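Local coordinates for protein phospholyase (Arthrobacter aurescens, PDB 5G4I) that acts as a PLP-dependent phospholyase, a homologue of class III transaminases that eliminates phosphate from its substrate, at residues T135-H148 with H210-E224. Sequence-based numbering, arbitrary orientation.
Sequences TGNTGVLVSDFSYH and HGVSVFLFDPLFSTE. With PLP (pyridoxal-5'-phosphate), chain C.
Leu216 sets its branched end against the imidazole of His148: CG lies over the middle of the ring, 3.8 Å from the centroid and 2° off the normal, a CH-pi contact with CD2 leaning toward His148 CG. With chi1 at 170°, Leu216 CG stands opposite its own backbone N, which carries the branch to the ring. Farther back on this face, Val140 and Val214 lie side by side, CG1 of the former 4.1 Å from CG2 of the latter, and Val214 also packs on Leu128 and Ala131 of helix 120-135. Leu141 and Phe215 occupy the other face and meet helix 233-243. Between the faces, strands 140-143 and 214-217 run parallel at 22°: Leu141 N donates to Val214 O (3.0 Å) and Leu141 O accepts from Leu216 N. Gly139 O takes two donors, Ser213 N and Val214 N, and at Gly139 a CB would lie too close to Gly211 O.

Near the C-terminal ends of the strands, a water in the plane of the imidazole links His148 NE2 (2.9 Å) to Ser143 N and Leu216 O, while ND1 is hydrogen-bonded to Asp251 OD2. Replacing His148 by alanine is likely to leave this water and Asp251 without their ring partner and open a gap beside Leu216. At the polar edge, Ser143 OG donates to Glu224 OE2 (2.6 Å) on its anti side and accepts from Phe145 N, closing an ST turn; Glu224 reaches it through a bend at chi2. Thr223 O meets the Phe145 ring edge-on, 3.3 Å from CD2. Beyond, His148 O approaches PLP C6 (3.2 Å), and Tyr147 packs on Phe309 of the second subunit. Neighbouring parallel strands whose C-terminal loops line the cofactor pocket are characteristic of the large domain of fold-type I PLP enzymes, to which the class III aminotransferase family belongs.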
loop_
_atom_site.group_PDB
_atom_site.type_symbol
_atom_site.label_atom_id
_atom_site.label_comp_id
_atom_site.label_asym_id
_atom_site.label_seq_id
_atom_site.Cartn_x
_atom_site.Cartn_y
_atom_site.Cartn_z
ATOM N N THR A 135 -1.307 23.743 0.184
ATOM C CA THR A 135 -2.379 24.730 0.230
ATOM C C THR A 135 -2.426 25.413 1.580
ATOM O O THR A 135 -2.954 26.590 1.662
ATOM C CB THR A 135 -3.739 24.136 -0.073
ATOM O OG1 THR A 135 -4.179 23.214 0.941
ATOM C CG2 THR A 135 -3.794 23.558 -1.501
ATOM N N GLY A 136 -1.976 24.746 2.657
ATOM C CA GLY A 136 -2.218 25.279 4.017
ATOM C C GLY A 136 -3.677 25.194 4.474
ATOM O O GLY A 136 -4.057 25.769 5.535
ATOM N N ASN A 137 -4.520 24.484 3.707
ATOM C CA ASN A 137 -5.917 24.271 3.955
ATOM C C ASN A 137 -6.209 22.773 4.198
ATOM O O ASN A 137 -5.371 21.896 3.838
ATOM C CB ASN A 137 -6.796 24.756 2.753
ATOM C CG ASN A 137 -6.706 26.248 2.459
ATOM O OD1 ASN A 137 -6.840 26.719 1.273
ATOM N ND2 ASN A 137 -6.443 26.991 3.479
ATOM N N THR A 138 -7.359 22.442 4.771
ATOM C CA THR A 138 -7.752 21.025 4.974
ATOM C C THR A 138 -9.062 20.644 4.299
ATOM O O THR A 138 -9.423 19.403 4.232
ATOM C CB THR A 138 -7.932 20.695 6.488
ATOM O OG1 THR A 138 -8.838 21.691 7.098
ATOM C CG2 THR A 138 -6.618 20.737 7.211
ATOM N N GLY A 139 -9.885 21.568 3.772
ATOM C CA GLY A 139 -11.173 21.223 3.221
ATOM C C GLY A 139 -11.160 20.325 1.969
ATOM O O GLY A 139 -10.290 20.507 1.104
ATOM N N VAL A 140 -12.076 19.333 1.961
ATOM C CA VAL A 140 -12.194 18.391 0.836
ATOM C C VAL A 140 -13.570 18.459 0.218
ATOM O O VAL A 140 -14.612 18.295 0.917
ATOM C CB VAL A 140 -11.863 16.957 1.310
ATOM C CG1 VAL A 140 -12.116 15.925 0.178
ATOM C CG2 VAL A 140 -10.457 16.853 1.837
ATOM N N LEU A 141 -13.666 18.616 -1.117
ATOM C CA LEU A 141 -14.904 18.455 -1.892
ATOM C C LEU A 141 -14.881 17.100 -2.604
ATOM O O LEU A 141 -13.903 16.819 -3.330
ATOM C CB LEU A 141 -15.000 19.588 -2.942
ATOM C CG LEU A 141 -15.125 21.031 -2.411
ATOM C CD1 LEU A 141 -15.062 21.999 -3.585
ATOM C CD2 LEU A 141 -16.360 21.296 -1.632
ATOM N N VAL A 142 -15.896 16.295 -2.353
ATOM C CA VAL A 142 -16.061 14.998 -2.990
ATOM C C VAL A 142 -17.504 14.849 -3.457
ATOM O O VAL A 142 -18.415 15.620 -3.009
ATOM C CB VAL A 142 -15.751 13.772 -2.102
ATOM C CG1 VAL A 142 -14.257 13.531 -1.991
ATOM C CG2 VAL A 142 -16.473 13.871 -0.736
ATOM N N SER A 143 -17.871 13.840 -4.296
ATOM C CA SER A 143 -19.270 13.575 -4.548
ATOM C C SER A 143 -19.967 12.923 -3.334
ATOM O O SER A 143 -19.294 12.312 -2.484
ATOM C CB SER A 143 -19.437 12.612 -5.760
ATOM O OG SER A 143 -19.610 11.308 -5.345
ATOM N N ASP A 144 -21.297 13.046 -3.306
ATOM C CA ASP A 144 -22.136 12.420 -2.284
ATOM C C ASP A 144 -22.379 10.942 -2.458
ATOM O O ASP A 144 -23.094 10.371 -1.616
ATOM C CB ASP A 144 -23.452 13.165 -2.112
ATOM C CG ASP A 144 -24.398 13.002 -3.240
ATOM O OD1 ASP A 144 -24.199 12.284 -4.241
ATOM O OD2 ASP A 144 -25.437 13.782 -3.169
ATOM N N PHE A 145 -21.705 10.244 -3.395
ATOM C CA PHE A 145 -21.760 8.766 -3.414
ATOM C C PHE A 145 -20.452 8.254 -4.081
ATOM O O PHE A 145 -20.461 7.736 -5.206
ATOM C CB PHE A 145 -23.060 8.234 -4.057
ATOM C CG PHE A 145 -23.431 6.848 -3.552
ATOM C CD1 PHE A 145 -23.989 6.730 -2.317
ATOM C CD2 PHE A 145 -23.094 5.735 -4.284
ATOM C CE1 PHE A 145 -24.301 5.451 -1.794
ATOM C CE2 PHE A 145 -23.484 4.442 -3.749
ATOM C CZ PHE A 145 -24.014 4.384 -2.563
ATOM N N SER A 146 -19.354 8.436 -3.340
ATOM C CA SER A 146 -17.993 8.124 -3.868
ATOM C C SER A 146 -17.186 7.233 -2.949
ATOM O O SER A 146 -17.485 7.082 -1.750
ATOM C CB SER A 146 -17.211 9.406 -4.163
ATOM O OG SER A 146 -17.180 10.281 -3.087
ATOM N N TYR A 147 -16.108 6.666 -3.508
ATOM C CA TYR A 147 -15.180 5.820 -2.751
ATOM C C TYR A 147 -13.762 5.943 -3.345
ATOM O O TYR A 147 -13.548 5.696 -4.540
ATOM C CB TYR A 147 -15.622 4.351 -2.705
ATOM C CG TYR A 147 -14.603 3.456 -2.017
ATOM C CD1 TYR A 147 -14.422 3.501 -0.651
ATOM C CD2 TYR A 147 -13.740 2.617 -2.759
ATOM C CE1 TYR A 147 -13.475 2.760 0.006
ATOM C CE2 TYR A 147 -12.811 1.808 -2.106
ATOM C CZ TYR A 147 -12.665 1.880 -0.736
ATOM O OH TYR A 147 -11.706 1.139 -0.088
ATOM N N HIS A 148 -12.814 6.412 -2.511
ATOM C CA HIS A 148 -11.438 6.665 -2.989
ATOM C C HIS A 148 -10.352 5.879 -2.248
ATOM O O HIS A 148 -9.148 6.008 -2.493
ATOM C CB HIS A 148 -11.168 8.218 -2.912
ATOM C CG HIS A 148 -12.064 9.003 -3.805
ATOM N ND1 HIS A 148 -11.941 9.027 -5.167
ATOM C CD2 HIS A 148 -13.145 9.797 -3.528
ATOM C CE1 HIS A 148 -12.894 9.771 -5.679
ATOM N NE2 HIS A 148 -13.670 10.216 -4.723
ATOM N N HIS A 210 -11.655 25.606 7.678
ATOM C CA HIS A 210 -10.901 24.586 6.935
ATOM C C HIS A 210 -10.288 25.072 5.650
ATOM O O HIS A 210 -9.269 24.545 5.168
ATOM C CB HIS A 210 -11.817 23.397 6.610
ATOM C CG HIS A 210 -12.655 22.911 7.752
ATOM N ND1 HIS A 210 -12.163 22.284 8.872
ATOM C CD2 HIS A 210 -13.978 23.015 7.928
ATOM C CE1 HIS A 210 -13.164 22.018 9.688
ATOM N NE2 HIS A 210 -14.277 22.425 9.129
ATOM N N GLY A 211 -10.890 26.080 4.994
ATOM C CA GLY A 211 -10.485 26.471 3.687
ATOM C C GLY A 211 -10.688 25.328 2.669
ATOM O O GLY A 211 -11.329 24.324 3.012
ATOM N N VAL A 212 -10.182 25.497 1.457
ATOM C CA VAL A 212 -10.326 24.421 0.428
ATOM C C VAL A 212 -8.918 23.923 0.082
ATOM O O VAL A 212 -8.053 24.645 -0.470
ATOM C CB VAL A 212 -11.027 24.961 -0.845
ATOM C CG1 VAL A 212 -11.144 23.807 -1.882
ATOM C CG2 VAL A 212 -12.389 25.543 -0.508
ATOM N N SER A 213 -8.666 22.608 0.339
ATOM C CA SER A 213 -7.439 21.931 -0.076
ATOM C C SER A 213 -7.601 21.288 -1.510
ATOM O O SER A 213 -6.764 21.514 -2.372
ATOM C CB SER A 213 -7.007 20.857 0.958
ATOM O OG SER A 213 -5.776 20.247 0.543
ATOM N N VAL A 214 -8.672 20.542 -1.684
ATOM C CA VAL A 214 -8.833 19.766 -2.938
ATOM C C VAL A 214 -10.300 19.608 -3.350
ATOM O O VAL A 214 -11.219 19.554 -2.490
ATOM C CB VAL A 214 -8.264 18.341 -2.849
ATOM C CG1 VAL A 214 -6.793 18.314 -2.524
ATOM C CG2 VAL A 214 -8.965 17.472 -1.948
ATOM N N PHE A 215 -10.498 19.376 -4.662
ATOM C CA PHE A 215 -11.644 18.623 -5.238
ATOM C C PHE A 215 -11.065 17.311 -5.787
ATOM O O PHE A 215 -10.105 17.366 -6.583
ATOM C CB PHE A 215 -12.312 19.467 -6.386
ATOM C CG PHE A 215 -13.308 18.734 -7.233
ATOM C CD1 PHE A 215 -14.425 18.192 -6.679
ATOM C CD2 PHE A 215 -13.150 18.666 -8.647
ATOM C CE1 PHE A 215 -15.432 17.571 -7.469
ATOM C CE2 PHE A 215 -14.105 18.024 -9.392
ATOM C CZ PHE A 215 -15.246 17.486 -8.844
ATOM N N LEU A 216 -11.633 16.206 -5.370
ATOM C CA LEU A 216 -11.142 14.864 -5.716
ATOM C C LEU A 216 -12.312 14.141 -6.396
ATOM O O LEU A 216 -13.466 14.125 -5.888
ATOM C CB LEU A 216 -10.799 14.091 -4.407
ATOM C CG LEU A 216 -10.491 12.613 -4.491
ATOM C CD1 LEU A 216 -9.334 12.292 -5.416
ATOM C CD2 LEU A 216 -10.246 12.045 -3.081
ATOM N N PHE A 217 -12.096 13.525 -7.584
ATOM C CA PHE A 217 -13.216 12.939 -8.377
ATOM C C PHE A 217 -12.708 11.823 -9.267
ATOM O O PHE A 217 -11.584 11.869 -9.800
ATOM C CB PHE A 217 -13.966 14.017 -9.224
ATOM C CG PHE A 217 -13.203 14.515 -10.445
ATOM C CD1 PHE A 217 -12.076 15.327 -10.326
ATOM C CD2 PHE A 217 -13.617 14.185 -11.742
ATOM C CE1 PHE A 217 -11.409 15.797 -11.474
ATOM C CE2 PHE A 217 -12.964 14.664 -12.889
ATOM C CZ PHE A 217 -11.863 15.466 -12.749
ATOM N N ASP A 218 -13.615 10.825 -9.476
ATOM C CA ASP A 218 -13.515 9.838 -10.571
ATOM C C ASP A 218 -14.151 10.388 -11.810
ATOM O O ASP A 218 -15.391 10.630 -11.805
ATOM C CB ASP A 218 -14.224 8.534 -10.134
ATOM C CG ASP A 218 -14.564 7.552 -11.249
ATOM O OD1 ASP A 218 -13.968 7.636 -12.351
ATOM O OD2 ASP A 218 -15.473 6.679 -10.974
ATOM N N PRO A 219 -13.411 10.628 -12.895
ATOM C CA PRO A 219 -14.051 11.243 -14.139
ATOM C C PRO A 219 -15.267 10.518 -14.714
ATOM O O PRO A 219 -16.144 11.137 -15.306
ATOM C CB PRO A 219 -12.880 11.191 -15.169
ATOM C CG PRO A 219 -11.657 11.344 -14.338
ATOM C CD PRO A 219 -11.927 10.532 -13.056
ATOM N N LEU A 220 -15.359 9.196 -14.554
ATOM C CA LEU A 220 -16.522 8.397 -15.004
ATOM C C LEU A 220 -17.715 8.491 -14.021
ATOM O O LEU A 220 -18.874 8.037 -14.355
ATOM C CB LEU A 220 -16.158 6.909 -15.224
ATOM C CG LEU A 220 -15.477 6.671 -16.602
ATOM C CD1 LEU A 220 -14.885 5.244 -16.645
ATOM C CD2 LEU A 220 -16.455 6.852 -17.785
ATOM N N PHE A 221 -17.465 8.995 -12.768
ATOM C CA PHE A 221 -18.502 8.970 -11.711
ATOM C C PHE A 221 -19.199 7.609 -11.689
ATOM O O PHE A 221 -20.466 7.541 -11.671
ATOM C CB PHE A 221 -19.453 10.173 -11.871
ATOM C CG PHE A 221 -18.716 11.510 -11.652
ATOM C CD1 PHE A 221 -18.498 11.987 -10.351
ATOM C CD2 PHE A 221 -18.213 12.240 -12.737
ATOM C CE1 PHE A 221 -17.781 13.176 -10.171
ATOM C CE2 PHE A 221 -17.518 13.403 -12.517
ATOM C CZ PHE A 221 -17.302 13.884 -11.245
ATOM N N SER A 222 -18.388 6.550 -11.626
ATOM C CA SER A 222 -18.898 5.186 -11.670
ATOM C C SER A 222 -19.630 4.721 -10.437
ATOM O O SER A 222 -20.793 4.218 -10.550
ATOM C CB SER A 222 -17.794 4.219 -12.072
ATOM O OG SER A 222 -16.732 4.221 -11.154
ATOM N N THR A 223 -19.100 4.892 -9.230
ATOM C CA THR A 223 -19.784 4.519 -7.993
ATOM C C THR A 223 -21.158 5.241 -7.853
ATOM O O THR A 223 -22.099 4.707 -7.249
ATOM C CB THR A 223 -18.862 4.820 -6.782
ATOM O OG1 THR A 223 -17.652 4.093 -6.970
ATOM C CG2 THR A 223 -19.461 4.446 -5.424
ATOM N N GLU A 224 -21.181 6.500 -8.340
ATOM C CA GLU A 224 -22.349 7.375 -8.316
ATOM C C GLU A 224 -23.498 6.909 -9.263
ATOM O O GLU A 224 -24.622 7.468 -9.192
ATOM C CB GLU A 224 -21.927 8.768 -8.818
ATOM C CG GLU A 224 -21.011 9.571 -7.878
ATOM C CD GLU A 224 -19.536 9.262 -8.021
ATOM O OE1 GLU A 224 -19.113 8.311 -8.777
ATOM O OE2 GLU A 224 -18.718 9.969 -7.371
HETATM N N1 PLP C . -10.306 4.929 -6.022
HETATM C C2 PLP C . -11.094 4.320 -6.941
HETATM C C2A PLP C . -11.880 5.148 -7.924
HETATM C C3 PLP C . -11.185 2.839 -6.983
HETATM O O3 PLP C . -11.969 2.205 -7.898
HETATM C C4 PLP C . -10.391 2.078 -5.993
HETATM C C4A PLP C . -10.415 0.599 -5.956
HETATM C C5 PLP C . -9.568 2.864 -5.041
HETATM C C6 PLP C . -9.577 4.254 -5.116
HETATM C C5A PLP C . -8.728 2.161 -3.999
HETATM O O4P PLP C . -7.905 1.184 -4.630
HETATM P P PLP C . -7.108 0.096 -3.750
HETATM O O1P PLP C . -8.164 -0.919 -3.382
HETATM O O2P PLP C . -6.045 -0.424 -4.689
HETATM O O3P PLP C . -6.574 0.892 -2.583
HETATM O O HOH W 1 -7.163 26.956 6.470
HETATM O O HOH W 2 -7.374 24.104 7.978
HETATM O O HOH W 3 -9.812 21.350 9.593
HETATM O O HOH W 4 -15.564 12.311 -5.415
HETATM O O HOH W 5 -15.066 4.201 -6.354
#